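Phenylacetic acid degradation-related protein (PDB 2QWZ) is a putative thioesterase of the hotdog-type thioesterase superfamily that probably hydrolyses acyl thioester substrates. Local coordinates at residues 24-27 with 28-32. Numbering follows the deposited sequence.
Sequences FDKD and GLSAY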
loop_
_atom_site.group_PDB
_atom_site.type_symbol
_atom_site.label_atom_id
_atom_site.label_comp_id
_atom_site.label_asym_id
_atom_site.label_seq_id
_atom_site.Cartn_x
_atom_site.Cartn_y
_atom_site.Cartn_z
ATOM N N PHE A 24 -6.139 10.587 27.374
ATOM C CA PHE A 24 -5.205 9.847 28.218
ATOM C C PHE A 24 -3.933 10.651 28.343
ATOM O O PHE A 24 -3.527 11.361 27.416
ATOM C CB PHE A 24 -4.780 8.516 27.574
ATOM C CG PHE A 24 -5.720 7.346 27.799
ATOM C CD1 PHE A 24 -5.729 6.659 29.005
ATOM C CD2 PHE A 24 -6.505 6.867 26.766
ATOM C CE1 PHE A 24 -6.550 5.553 29.192
ATOM C CE2 PHE A 24 -7.329 5.759 26.944
ATOM C CZ PHE A 24 -7.349 5.101 28.157
ATOM N N ASP A 25 -3.232 10.463 29.449
ATOM C CA ASP A 25 -1.845 10.905 29.495
ATOM C C ASP A 25 -0.962 9.684 29.260
ATOM O O ASP A 25 -1.449 8.562 29.094
ATOM C CB ASP A 25 -1.503 11.697 30.787
ATOM C CG ASP A 25 -1.790 10.928 32.071
ATOM O OD1 ASP A 25 -2.196 9.742 32.024
ATOM O OD2 ASP A 25 -1.607 11.539 33.142
ATOM N N LYS A 26 0.342 9.905 29.202
ATOM C CA LYS A 26 1.247 8.835 28.912
ATOM C C LYS A 26 1.093 7.649 29.841
ATOM O O LYS A 26 0.962 6.514 29.385
ATOM C CB LYS A 26 2.670 9.347 28.949
ATOM C CG LYS A 26 3.643 8.360 28.418
ATOM C CD LYS A 26 5.035 8.956 28.339
ATOM C CE LYS A 26 5.907 8.539 29.500
ATOM N NZ LYS A 26 7.327 8.445 29.068
ATOM N N ASP A 27 1.161 7.899 31.148
ATOM C CA ASP A 27 1.119 6.830 32.120
ATOM C C ASP A 27 -0.240 6.109 32.115
ATOM O O ASP A 27 -0.296 4.888 32.250
ATOM C CB ASP A 27 1.470 7.364 33.515
ATOM C CG ASP A 27 2.960 7.753 33.660
ATOM O OD1 ASP A 27 3.796 7.471 32.756
ATOM O OD2 ASP A 27 3.292 8.346 34.704
ATOM N N GLY A 28 -1.323 6.846 31.928
ATOM C CA GLY A 28 -2.651 6.231 31.810
ATOM C C GLY A 28 -2.806 5.405 30.536
ATOM O O GLY A 28 -3.568 4.423 30.515
ATOM N N LEU A 29 -2.078 5.792 29.477
ATOM C CA LEU A 29 -2.087 5.024 28.238
ATOM C C LEU A 29 -1.221 3.782 28.369
ATOM O O LEU A 29 -1.639 2.697 27.989
ATOM C CB LEU A 29 -1.625 5.861 27.048
ATOM C CG LEU A 29 -1.830 5.230 25.667
ATOM C CD1 LEU A 29 -3.330 5.051 25.355
ATOM C CD2 LEU A 29 -1.145 6.090 24.649
ATOM N N SER A 30 -0.017 3.942 28.912
ATOM C CA SER A 30 0.837 2.797 29.224
ATOM C C SER A 30 0.125 1.711 30.030
ATOM O O SER A 30 0.319 0.521 29.773
ATOM C CB SER A 30 2.079 3.245 29.981
ATOM O OG SER A 30 2.864 4.125 29.205
ATOM N N ALA A 31 -0.697 2.140 30.991
ATOM C CA ALA A 31 -1.448 1.264 31.879
ATOM C C ALA A 31 -2.606 0.596 31.166
ATOM O O ALA A 31 -2.921 -0.560 31.436
ATOM C CB ALA A 31 -1.998 2.080 33.094
ATOM N N TYR A 32 -3.279 1.338 30.296
ATOM C CA TYR A 32 -4.386 0.780 29.534
ATOM C C TYR A 32 -3.926 -0.201 28.470
ATOM O O TYR A 32 -4.663 -1.097 28.116
ATOM C CB TYR A 32 -5.225 1.876 28.872
ATOM C CG TYR A 32 -6.470 1.307 28.227
ATOM C CD1 TYR A 32 -7.532 0.872 29.010
ATOM C CD2 TYR A 32 -6.567 1.155 26.843
ATOM C CE1 TYR A 32 -8.671 0.327 28.440
ATOM C CE2 TYR A 32 -7.704 0.605 26.263
ATOM C CZ TYR A 32 -8.749 0.198 27.072
ATOM O OH TYR A 32 -9.886 -0.345 26.527
HETATM O O HOH W 1 4.455 5.732 30.645
#
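Phe-24 lays its ring against the start of helix 26-36, touching Leu-29 and Tyr-32. Leu-29 reaches it with one methyl branch: CD1 sits over a face of the ring, 4.3 Å from the centroid and 25° off the normal, a CH-pi contact between side chains that run roughly perpendicular to one another. The far end of the ring meets Tyr-32 where that side chain leaves the backbone, Phe-24 CZ lying 3.9 Å from Tyr-32 CG. The two aromatic planes are inclined by 35°, an oblique pairing. Tyr-32 holds CG trans to its own backbone N (chi1 -173°), which brings CB and CG up to the CE1-CZ end of the Phe-24 ring while the hydroxyl end extends beyond it. Gly-28 O also approaches the ring obliquely, 3.5 Å from Phe-24 CE1.

Asp-25 is the N-cap. Its CG stands between its backbone N and its carbonyl carbon, which turns the carboxylate over the helix start, and OD1 accepts from Gly-28 N at 3.0 Å, met from above the carboxylate plane. Asp-25 O takes Leu-29 N, and Lys-26 O receives Ser-30 N in a nearly straight 2.8 Å bond. One water bridges Asp-27 OD1 and Ser-30 OG. Lys-26 NZ hydrogen-bonds Asp-47 O on strand 44-49, while Leu-29 packs on Ile-46 of that strand and on Ala-90 of helix 73-92.

With the ring cut back to an alanine at Phe-24, Leu-29 CD1 and the CB-CG part of Tyr-32 are likely to lose the aromatic surface they pack on, opening a gap beside the helix start. Polar capping and apolar packing thus occupy different sides of the same helix end: the Asp-25 carboxylate satisfies an amide at the helix start, where its negative charge is likely to suit the helix dipole, while Phe-24 lies against Leu-29 and Tyr-32, consistent with an apolar anchor for the residues leading into the helix.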